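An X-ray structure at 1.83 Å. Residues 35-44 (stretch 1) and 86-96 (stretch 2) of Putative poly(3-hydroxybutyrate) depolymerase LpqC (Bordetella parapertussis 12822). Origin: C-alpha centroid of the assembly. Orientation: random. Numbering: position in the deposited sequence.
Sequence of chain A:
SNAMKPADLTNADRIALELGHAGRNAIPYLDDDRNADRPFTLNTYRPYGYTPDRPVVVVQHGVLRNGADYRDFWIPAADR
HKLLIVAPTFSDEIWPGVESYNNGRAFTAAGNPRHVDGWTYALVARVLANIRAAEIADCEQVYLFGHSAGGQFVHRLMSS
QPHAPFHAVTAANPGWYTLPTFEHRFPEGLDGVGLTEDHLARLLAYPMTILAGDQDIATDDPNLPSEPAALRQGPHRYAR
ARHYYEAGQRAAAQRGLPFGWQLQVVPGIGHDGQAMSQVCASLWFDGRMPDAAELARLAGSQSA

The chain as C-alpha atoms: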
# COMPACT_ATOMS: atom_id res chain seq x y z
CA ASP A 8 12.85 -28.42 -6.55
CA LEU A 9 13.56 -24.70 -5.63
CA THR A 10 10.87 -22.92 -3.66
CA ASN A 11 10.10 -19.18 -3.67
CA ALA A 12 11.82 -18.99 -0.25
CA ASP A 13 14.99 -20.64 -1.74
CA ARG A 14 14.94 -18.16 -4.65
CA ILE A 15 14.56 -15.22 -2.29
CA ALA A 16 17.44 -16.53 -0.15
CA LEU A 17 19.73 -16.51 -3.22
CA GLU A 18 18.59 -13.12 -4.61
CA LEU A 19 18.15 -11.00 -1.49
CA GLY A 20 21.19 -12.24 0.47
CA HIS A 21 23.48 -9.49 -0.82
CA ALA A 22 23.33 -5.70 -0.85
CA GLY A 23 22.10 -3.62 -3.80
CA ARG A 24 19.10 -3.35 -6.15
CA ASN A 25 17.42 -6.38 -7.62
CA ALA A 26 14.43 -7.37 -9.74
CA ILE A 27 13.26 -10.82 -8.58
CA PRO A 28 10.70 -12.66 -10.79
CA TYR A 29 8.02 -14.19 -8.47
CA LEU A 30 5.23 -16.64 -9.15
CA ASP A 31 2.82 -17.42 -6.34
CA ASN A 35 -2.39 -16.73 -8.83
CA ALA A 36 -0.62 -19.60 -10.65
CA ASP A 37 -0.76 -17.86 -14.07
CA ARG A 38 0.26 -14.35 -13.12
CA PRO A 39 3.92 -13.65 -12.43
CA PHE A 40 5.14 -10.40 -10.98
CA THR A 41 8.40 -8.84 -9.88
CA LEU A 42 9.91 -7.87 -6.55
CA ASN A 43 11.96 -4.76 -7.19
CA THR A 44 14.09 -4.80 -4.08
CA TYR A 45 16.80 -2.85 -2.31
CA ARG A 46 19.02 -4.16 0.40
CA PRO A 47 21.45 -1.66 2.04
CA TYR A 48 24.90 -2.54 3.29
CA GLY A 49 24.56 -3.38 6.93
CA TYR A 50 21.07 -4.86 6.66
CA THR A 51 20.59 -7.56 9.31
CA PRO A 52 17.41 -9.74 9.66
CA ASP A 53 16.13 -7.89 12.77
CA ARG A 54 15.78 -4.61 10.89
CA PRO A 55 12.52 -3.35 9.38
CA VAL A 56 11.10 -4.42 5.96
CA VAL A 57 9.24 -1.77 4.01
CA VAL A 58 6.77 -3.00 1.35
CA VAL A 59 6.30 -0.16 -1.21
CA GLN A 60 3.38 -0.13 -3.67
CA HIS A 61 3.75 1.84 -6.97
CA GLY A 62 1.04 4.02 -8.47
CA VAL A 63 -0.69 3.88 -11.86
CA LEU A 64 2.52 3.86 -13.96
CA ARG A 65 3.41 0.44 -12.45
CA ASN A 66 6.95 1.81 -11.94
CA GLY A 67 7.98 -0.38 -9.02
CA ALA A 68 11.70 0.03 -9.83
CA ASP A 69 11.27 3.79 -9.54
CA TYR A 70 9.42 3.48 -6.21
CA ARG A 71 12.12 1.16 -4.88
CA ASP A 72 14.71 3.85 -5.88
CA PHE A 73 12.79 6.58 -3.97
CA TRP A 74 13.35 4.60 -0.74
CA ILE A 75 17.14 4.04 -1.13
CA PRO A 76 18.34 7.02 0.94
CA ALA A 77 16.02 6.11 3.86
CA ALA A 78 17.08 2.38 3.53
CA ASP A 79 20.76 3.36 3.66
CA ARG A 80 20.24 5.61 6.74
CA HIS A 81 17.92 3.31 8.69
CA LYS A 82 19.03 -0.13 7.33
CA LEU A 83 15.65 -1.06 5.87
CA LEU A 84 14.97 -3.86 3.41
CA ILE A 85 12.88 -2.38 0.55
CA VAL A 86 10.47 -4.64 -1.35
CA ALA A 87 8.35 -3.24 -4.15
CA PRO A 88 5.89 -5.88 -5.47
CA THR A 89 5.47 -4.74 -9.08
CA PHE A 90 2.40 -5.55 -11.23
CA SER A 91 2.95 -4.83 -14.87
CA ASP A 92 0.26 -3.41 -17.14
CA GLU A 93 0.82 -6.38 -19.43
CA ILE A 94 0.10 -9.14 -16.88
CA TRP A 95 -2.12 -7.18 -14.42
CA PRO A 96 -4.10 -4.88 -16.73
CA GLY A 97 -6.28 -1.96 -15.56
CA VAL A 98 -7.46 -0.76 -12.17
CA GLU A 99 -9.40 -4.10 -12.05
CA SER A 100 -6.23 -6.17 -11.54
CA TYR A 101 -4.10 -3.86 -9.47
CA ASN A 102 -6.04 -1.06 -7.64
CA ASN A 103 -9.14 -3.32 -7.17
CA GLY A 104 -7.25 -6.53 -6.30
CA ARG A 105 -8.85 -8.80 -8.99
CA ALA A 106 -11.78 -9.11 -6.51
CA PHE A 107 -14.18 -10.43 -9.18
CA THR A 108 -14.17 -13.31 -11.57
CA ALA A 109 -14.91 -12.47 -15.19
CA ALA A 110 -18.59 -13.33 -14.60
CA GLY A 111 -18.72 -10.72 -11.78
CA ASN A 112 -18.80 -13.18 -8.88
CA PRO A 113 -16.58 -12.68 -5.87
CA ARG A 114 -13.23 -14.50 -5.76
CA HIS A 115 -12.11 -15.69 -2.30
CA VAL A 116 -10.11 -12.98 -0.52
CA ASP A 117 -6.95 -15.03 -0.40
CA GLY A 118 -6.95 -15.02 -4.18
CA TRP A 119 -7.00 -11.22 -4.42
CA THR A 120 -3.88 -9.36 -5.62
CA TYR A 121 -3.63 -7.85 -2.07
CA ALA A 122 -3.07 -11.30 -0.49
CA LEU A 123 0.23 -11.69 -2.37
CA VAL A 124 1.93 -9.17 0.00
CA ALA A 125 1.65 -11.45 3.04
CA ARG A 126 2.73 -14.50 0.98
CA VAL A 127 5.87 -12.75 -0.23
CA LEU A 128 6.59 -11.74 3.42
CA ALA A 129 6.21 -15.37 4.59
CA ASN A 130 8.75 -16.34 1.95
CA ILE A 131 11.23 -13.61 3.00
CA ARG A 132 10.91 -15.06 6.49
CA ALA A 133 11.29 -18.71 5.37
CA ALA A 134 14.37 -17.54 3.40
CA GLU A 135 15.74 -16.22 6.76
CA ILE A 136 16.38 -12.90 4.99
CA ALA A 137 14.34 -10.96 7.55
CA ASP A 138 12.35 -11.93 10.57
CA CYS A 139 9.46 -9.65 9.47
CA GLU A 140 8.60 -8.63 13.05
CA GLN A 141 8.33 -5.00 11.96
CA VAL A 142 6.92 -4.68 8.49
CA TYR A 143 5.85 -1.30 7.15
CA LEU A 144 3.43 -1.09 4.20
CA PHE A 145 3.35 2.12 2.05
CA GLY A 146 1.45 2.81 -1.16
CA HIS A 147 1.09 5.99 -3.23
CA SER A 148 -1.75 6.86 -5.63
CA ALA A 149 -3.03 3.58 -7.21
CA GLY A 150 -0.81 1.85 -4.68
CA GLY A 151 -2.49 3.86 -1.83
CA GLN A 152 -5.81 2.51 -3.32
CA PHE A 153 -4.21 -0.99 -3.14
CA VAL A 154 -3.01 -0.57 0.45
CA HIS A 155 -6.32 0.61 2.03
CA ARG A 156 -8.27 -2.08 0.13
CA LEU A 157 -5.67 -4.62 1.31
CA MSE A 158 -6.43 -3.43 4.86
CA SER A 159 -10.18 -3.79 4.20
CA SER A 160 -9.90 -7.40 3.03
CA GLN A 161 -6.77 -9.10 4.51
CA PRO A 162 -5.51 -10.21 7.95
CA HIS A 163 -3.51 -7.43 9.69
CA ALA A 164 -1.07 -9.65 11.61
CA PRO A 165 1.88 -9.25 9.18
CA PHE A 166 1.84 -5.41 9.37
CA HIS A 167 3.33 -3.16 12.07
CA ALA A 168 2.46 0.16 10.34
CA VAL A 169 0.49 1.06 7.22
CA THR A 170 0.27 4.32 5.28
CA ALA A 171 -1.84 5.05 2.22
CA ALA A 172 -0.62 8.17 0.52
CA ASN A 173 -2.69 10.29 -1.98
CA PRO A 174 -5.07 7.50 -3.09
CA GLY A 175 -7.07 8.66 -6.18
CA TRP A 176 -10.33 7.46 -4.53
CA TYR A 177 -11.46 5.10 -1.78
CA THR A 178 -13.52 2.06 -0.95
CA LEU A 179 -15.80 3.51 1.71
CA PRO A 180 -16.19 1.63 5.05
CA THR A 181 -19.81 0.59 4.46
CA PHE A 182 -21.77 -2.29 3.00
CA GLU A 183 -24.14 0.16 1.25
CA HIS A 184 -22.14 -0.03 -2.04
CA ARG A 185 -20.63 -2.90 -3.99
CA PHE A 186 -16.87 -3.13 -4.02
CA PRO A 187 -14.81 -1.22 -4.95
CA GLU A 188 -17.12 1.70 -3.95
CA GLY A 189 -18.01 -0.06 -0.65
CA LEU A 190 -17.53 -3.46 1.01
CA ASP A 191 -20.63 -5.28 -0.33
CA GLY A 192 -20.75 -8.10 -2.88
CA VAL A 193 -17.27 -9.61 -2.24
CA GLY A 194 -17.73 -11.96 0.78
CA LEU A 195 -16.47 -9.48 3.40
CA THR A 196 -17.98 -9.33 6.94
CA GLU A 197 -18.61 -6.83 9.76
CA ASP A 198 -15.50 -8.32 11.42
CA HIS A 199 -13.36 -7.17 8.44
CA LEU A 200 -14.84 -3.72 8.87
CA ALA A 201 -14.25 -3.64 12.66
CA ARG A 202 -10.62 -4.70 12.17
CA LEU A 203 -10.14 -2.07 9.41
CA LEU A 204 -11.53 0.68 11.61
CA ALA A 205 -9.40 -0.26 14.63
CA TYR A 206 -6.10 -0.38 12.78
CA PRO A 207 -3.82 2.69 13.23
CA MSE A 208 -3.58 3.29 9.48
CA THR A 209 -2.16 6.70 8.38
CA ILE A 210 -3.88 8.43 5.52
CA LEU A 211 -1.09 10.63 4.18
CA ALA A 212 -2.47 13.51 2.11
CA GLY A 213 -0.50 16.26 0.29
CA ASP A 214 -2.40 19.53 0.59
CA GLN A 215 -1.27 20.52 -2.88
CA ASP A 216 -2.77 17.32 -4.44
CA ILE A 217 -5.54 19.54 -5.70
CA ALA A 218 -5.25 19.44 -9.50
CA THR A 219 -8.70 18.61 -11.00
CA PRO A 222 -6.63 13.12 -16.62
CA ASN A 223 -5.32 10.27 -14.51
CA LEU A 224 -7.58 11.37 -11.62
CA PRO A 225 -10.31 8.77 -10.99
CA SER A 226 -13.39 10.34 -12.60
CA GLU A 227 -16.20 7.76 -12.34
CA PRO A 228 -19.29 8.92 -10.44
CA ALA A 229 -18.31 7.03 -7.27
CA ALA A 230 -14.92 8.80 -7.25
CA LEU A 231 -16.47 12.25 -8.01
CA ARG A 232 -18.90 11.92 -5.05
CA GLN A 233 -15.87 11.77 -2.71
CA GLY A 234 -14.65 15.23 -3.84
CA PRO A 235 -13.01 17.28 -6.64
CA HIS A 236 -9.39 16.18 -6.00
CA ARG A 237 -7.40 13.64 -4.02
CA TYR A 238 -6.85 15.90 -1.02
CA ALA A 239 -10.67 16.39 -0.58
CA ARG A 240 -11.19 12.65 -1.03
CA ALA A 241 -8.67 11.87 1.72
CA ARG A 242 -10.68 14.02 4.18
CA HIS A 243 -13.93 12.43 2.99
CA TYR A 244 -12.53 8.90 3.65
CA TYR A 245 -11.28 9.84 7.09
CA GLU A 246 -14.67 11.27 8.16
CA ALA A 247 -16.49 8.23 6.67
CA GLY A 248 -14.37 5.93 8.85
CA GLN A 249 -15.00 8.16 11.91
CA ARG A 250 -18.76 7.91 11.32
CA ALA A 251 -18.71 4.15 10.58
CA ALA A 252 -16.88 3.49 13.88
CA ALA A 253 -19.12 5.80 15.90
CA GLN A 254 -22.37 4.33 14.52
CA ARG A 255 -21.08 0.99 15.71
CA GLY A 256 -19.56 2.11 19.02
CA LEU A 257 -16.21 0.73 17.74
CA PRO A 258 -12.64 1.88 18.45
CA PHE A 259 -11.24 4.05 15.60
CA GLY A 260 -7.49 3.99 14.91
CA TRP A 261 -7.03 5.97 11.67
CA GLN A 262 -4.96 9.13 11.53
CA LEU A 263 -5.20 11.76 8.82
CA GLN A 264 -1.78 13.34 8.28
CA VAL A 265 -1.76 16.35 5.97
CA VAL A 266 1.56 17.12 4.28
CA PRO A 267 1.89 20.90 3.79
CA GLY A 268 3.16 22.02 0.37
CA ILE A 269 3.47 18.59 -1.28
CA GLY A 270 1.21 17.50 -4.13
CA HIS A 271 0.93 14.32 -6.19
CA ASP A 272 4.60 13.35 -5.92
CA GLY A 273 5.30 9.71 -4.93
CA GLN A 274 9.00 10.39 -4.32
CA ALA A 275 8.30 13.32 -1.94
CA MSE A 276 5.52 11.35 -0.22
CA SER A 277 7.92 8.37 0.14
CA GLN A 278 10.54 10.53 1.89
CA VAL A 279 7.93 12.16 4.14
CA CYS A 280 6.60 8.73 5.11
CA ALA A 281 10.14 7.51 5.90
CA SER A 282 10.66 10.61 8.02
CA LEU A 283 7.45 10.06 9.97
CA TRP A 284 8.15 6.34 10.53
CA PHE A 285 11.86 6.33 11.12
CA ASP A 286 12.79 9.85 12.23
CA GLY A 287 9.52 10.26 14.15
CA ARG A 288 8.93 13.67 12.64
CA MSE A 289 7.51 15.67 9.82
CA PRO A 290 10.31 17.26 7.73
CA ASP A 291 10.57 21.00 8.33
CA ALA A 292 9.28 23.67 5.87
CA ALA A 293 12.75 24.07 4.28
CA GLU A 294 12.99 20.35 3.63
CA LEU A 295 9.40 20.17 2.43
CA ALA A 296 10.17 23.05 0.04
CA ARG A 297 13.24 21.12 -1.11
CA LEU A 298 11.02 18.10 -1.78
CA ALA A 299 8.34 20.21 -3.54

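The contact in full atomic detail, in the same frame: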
# COMPACT_ATOMS: atom_id res chain seq x y z
N ASN A 35 -2.94 -17.53 -7.72
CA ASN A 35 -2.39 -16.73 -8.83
C ASN A 35 -1.29 -17.47 -9.61
O ASN A 35 -0.24 -16.92 -9.92
CB ASN A 35 -1.93 -15.35 -8.34
CG ASN A 35 -3.07 -14.54 -7.77
OD1 ASN A 35 -3.31 -14.53 -6.57
ND2 ASN A 35 -3.82 -13.89 -8.65
N ALA A 36 -1.58 -18.72 -9.96
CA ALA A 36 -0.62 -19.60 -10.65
C ALA A 36 -0.15 -19.05 -12.01
O ALA A 36 1.00 -19.24 -12.40
CB ALA A 36 -1.22 -21.00 -10.82
N ASP A 37 -1.02 -18.32 -12.70
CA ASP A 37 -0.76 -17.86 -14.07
C ASP A 37 -0.33 -16.41 -14.20
O ASP A 37 -0.38 -15.84 -15.31
CB ASP A 37 -2.04 -18.07 -14.89
CG ASP A 37 -2.51 -19.52 -14.87
OD1 ASP A 37 -1.62 -20.40 -14.89
OD2 ASP A 37 -3.74 -19.77 -14.80
N ARG A 38 0.03 -15.77 -13.09
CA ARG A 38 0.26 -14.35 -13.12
C ARG A 38 1.53 -14.04 -12.36
O ARG A 38 1.49 -13.80 -11.16
CB ARG A 38 -0.96 -13.59 -12.60
CG ARG A 38 -1.88 -13.08 -13.73
CD ARG A 38 -3.15 -12.44 -13.17
NE ARG A 38 -3.82 -13.44 -12.33
CZ ARG A 38 -4.66 -14.36 -12.80
NH1 ARG A 38 -4.99 -14.40 -14.08
NH2 ARG A 38 -5.18 -15.26 -11.96
N PRO A 39 2.67 -14.07 -13.06
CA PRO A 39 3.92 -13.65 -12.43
C PRO A 39 3.97 -12.16 -12.12
O PRO A 39 3.29 -11.33 -12.74
CB PRO A 39 4.98 -13.99 -13.48
CG PRO A 39 4.23 -14.15 -14.79
CD PRO A 39 2.83 -14.53 -14.47
N PHE A 40 4.81 -11.81 -11.17
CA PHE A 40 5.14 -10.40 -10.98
C PHE A 40 6.58 -10.30 -10.52
O PHE A 40 7.33 -11.31 -10.53
CB PHE A 40 4.16 -9.74 -9.99
CG PHE A 40 4.10 -10.42 -8.63
CD1 PHE A 40 3.33 -11.58 -8.45
CD2 PHE A 40 4.74 -9.84 -7.51
CE1 PHE A 40 3.22 -12.18 -7.23
CE2 PHE A 40 4.63 -10.44 -6.27
CZ PHE A 40 3.87 -11.61 -6.12
N THR A 41 6.99 -9.11 -10.15
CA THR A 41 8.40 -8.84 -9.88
C THR A 41 8.54 -8.18 -8.52
O THR A 41 7.74 -7.32 -8.17
CB THR A 41 9.01 -7.92 -10.97
OG1 THR A 41 8.76 -8.50 -12.26
CG2 THR A 41 10.55 -7.77 -10.75
N LEU A 42 9.54 -8.59 -7.77
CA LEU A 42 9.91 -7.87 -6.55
C LEU A 42 11.10 -7.00 -6.93
O LEU A 42 12.19 -7.51 -7.22
CB LEU A 42 10.28 -8.81 -5.41
CG LEU A 42 9.37 -10.02 -5.12
CD1 LEU A 42 9.87 -10.81 -3.90
CD2 LEU A 42 7.98 -9.41 -4.84
N ASN A 43 10.86 -5.70 -7.00
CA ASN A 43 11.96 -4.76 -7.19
C ASN A 43 12.42 -4.41 -5.79
O ASN A 43 11.68 -3.84 -5.00
CB ASN A 43 11.53 -3.51 -7.98
CG ASN A 43 11.39 -3.82 -9.45
OD1 ASN A 43 12.40 -4.13 -10.10
ND2 ASN A 43 10.13 -3.83 -9.97
N THR A 44 13.63 -4.84 -5.46
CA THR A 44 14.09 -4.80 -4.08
C THR A 44 15.30 -3.89 -3.91
O THR A 44 16.05 -3.61 -4.88
CB THR A 44 14.45 -6.22 -3.60
OG1 THR A 44 15.56 -6.74 -4.39
CG2 THR A 44 13.24 -7.12 -3.71
N VAL A 86 11.06 -3.68 -0.42
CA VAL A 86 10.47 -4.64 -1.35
C VAL A 86 9.30 -3.96 -2.03
O VAL A 86 8.31 -3.58 -1.35
CB VAL A 86 9.92 -5.89 -0.60
CG1 VAL A 86 9.22 -6.83 -1.54
CG2 VAL A 86 11.08 -6.63 0.14
N ALA A 87 9.40 -3.85 -3.35
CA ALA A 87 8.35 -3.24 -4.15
C ALA A 87 7.70 -4.29 -5.09
O ALA A 87 8.20 -4.50 -6.22
CB ALA A 87 8.89 -2.06 -4.90
N PRO A 88 6.62 -4.95 -4.61
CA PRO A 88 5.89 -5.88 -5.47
C PRO A 88 5.33 -5.08 -6.65
O PRO A 88 4.56 -4.14 -6.45
CB PRO A 88 4.75 -6.41 -4.57
CG PRO A 88 5.26 -6.15 -3.12
CD PRO A 88 6.00 -4.84 -3.27
N THR A 89 5.69 -5.52 -7.87
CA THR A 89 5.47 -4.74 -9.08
C THR A 89 4.58 -5.49 -10.06
O THR A 89 4.94 -6.57 -10.51
CB THR A 89 6.82 -4.43 -9.72
OG1 THR A 89 7.62 -3.76 -8.73
CG2 THR A 89 6.64 -3.54 -10.91
N PHE A 90 3.45 -4.86 -10.43
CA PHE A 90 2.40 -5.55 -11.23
C PHE A 90 2.30 -4.85 -12.56
O PHE A 90 1.80 -3.73 -12.64
CB PHE A 90 1.05 -5.54 -10.45
CG PHE A 90 1.13 -6.25 -9.12
CD1 PHE A 90 0.97 -7.62 -9.04
CD2 PHE A 90 1.45 -5.54 -7.95
CE1 PHE A 90 1.07 -8.27 -7.84
CE2 PHE A 90 1.55 -6.16 -6.74
CZ PHE A 90 1.40 -7.55 -6.67
N SER A 91 2.83 -5.48 -13.60
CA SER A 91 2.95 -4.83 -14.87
C SER A 91 1.59 -4.64 -15.52
O SER A 91 0.67 -5.39 -15.25
CB SER A 91 3.85 -5.66 -15.79
OG SER A 91 3.21 -6.88 -16.14
N ASP A 92 1.48 -3.62 -16.37
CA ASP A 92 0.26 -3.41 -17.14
C ASP A 92 -0.04 -4.60 -18.05
O ASP A 92 -1.22 -4.92 -18.31
CB ASP A 92 0.40 -2.17 -17.99
CG ASP A 92 0.10 -0.91 -17.24
OD1 ASP A 92 -0.83 -0.90 -16.39
OD2 ASP A 92 0.80 0.10 -17.51
N GLU A 93 1.02 -5.27 -18.51
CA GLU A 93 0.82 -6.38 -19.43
C GLU A 93 0.19 -7.59 -18.76
O GLU A 93 -0.71 -8.18 -19.32
CB GLU A 93 2.13 -6.79 -20.12
CG GLU A 93 1.91 -7.18 -21.56
CD GLU A 93 2.72 -8.41 -22.00
OE1 GLU A 93 3.84 -8.67 -21.45
OE2 GLU A 93 2.22 -9.10 -22.94
N ILE A 94 0.62 -7.94 -17.56
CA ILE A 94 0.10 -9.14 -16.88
C ILE A 94 -1.06 -8.85 -15.90
O ILE A 94 -1.90 -9.74 -15.61
CB ILE A 94 1.24 -9.88 -16.15
CG1 ILE A 94 2.35 -10.22 -17.15
CG2 ILE A 94 0.75 -11.14 -15.41
CD1 ILE A 94 3.64 -10.70 -16.54
N TRP A 95 -1.09 -7.61 -15.39
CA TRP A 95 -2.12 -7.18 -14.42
C TRP A 95 -2.83 -5.93 -14.95
O TRP A 95 -2.73 -4.85 -14.38
CB TRP A 95 -1.47 -6.89 -13.07
CG TRP A 95 -0.77 -8.08 -12.53
CD1 TRP A 95 0.50 -8.50 -12.83
CD2 TRP A 95 -1.29 -9.01 -11.57
NE1 TRP A 95 0.80 -9.65 -12.12
CE2 TRP A 95 -0.27 -9.98 -11.33
CE3 TRP A 95 -2.51 -9.13 -10.88
CZ2 TRP A 95 -0.42 -11.05 -10.43
CZ3 TRP A 95 -2.68 -10.19 -9.99
CH2 TRP A 95 -1.64 -11.15 -9.78
N PRO A 96 -3.58 -6.08 -16.06
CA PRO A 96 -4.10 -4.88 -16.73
C PRO A 96 -5.22 -4.14 -15.97
O PRO A 96 -6.09 -4.75 -15.36
CB PRO A 96 -4.60 -5.44 -18.09
CG PRO A 96 -4.98 -6.84 -17.75
CD PRO A 96 -4.00 -7.32 -16.74
O HOH W 1 3.78 -8.48 -13.46

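The contact has two halves built on different rules: a short antiparallel ladder, where backbone sets the spacing, and a looser end, where large side chains fill the space between diverging chains. In the ladder, Thr41 pairs with Thr89 and Asn43 with Ala87 through reciprocal backbone bonds. Thr41 N reaches Thr89 O at 3.3 Å and Thr89 N returns to Thr41 O at 2.7 Å; Asn43 N to Ala87 O is 3.0 Å and Ala87 N to Asn43 O is 2.8 Å. Pro88 has no amide hydrogen to give, but it occupies a non-hydrogen-bonded position opposite Leu42, so the ladder loses nothing by it. Its CA instead lies 3.6 Å from Thr41 O in a CA-H...O contact.

The two faces of the sheet are packed differently. On the face of Thr41, Asn43, Ala87 and Thr89, the small Ala87 sits across from Asn43, whose side chain slants along the sheet to the diagonal neighbour: Asn43 ND2 donates to Thr89 OG1 at 2.8 Å. That hydroxyl in turn donates to Ala87 O, with OG1 and O 2.7 Å apart, so one threonine links side chain and backbone. On the face of Leu42, Thr44, Val86 and Pro88, the fit is apolar. Leu42 CD2 rests between two neighbours, 4.4 Å from Val86 CG1 and 4.4 Å from Pro88 CB.

Beyond the ladder, Phe40 points its side chain toward the other stretch and fills the widening space. Phe90 CE1 lies over one face of its ring, 3.8 Å from Phe40 CG, and the two rings form an offset stack with centroids 5.0 Å apart and planes tilted by 26°. Pro88 CB approaches obliquely, 4.4 Å from Phe40 CE2, while Trp95 CZ2 comes within 4.3 Å of Phe40 CD1.

Trp95 is the largest bump, with more area covered across the contact than any other residue here. The edge of its indole is anchored by a nearly straight hydrogen bond from NE1 to Pro39 O at 3.1 Å, and a face is covered by Arg38. Arg38 CD stands 3.8 Å from the centroid of the six-membered ring, almost on the ring normal, so the aliphatic arm does the packing; the guanidinium carbon CZ, 5.8 Å from that centroid, can add at most a weak attraction. Ile94 fills the neighbouring hollow, its CG2 3.7 Å from Arg38 CG and its CD1 3.9 Å from Pro39 CG. A water fills a remaining gap, donating to Pro39 O at 3.0 Å and accepting from Ser91 N at 3.1 Å.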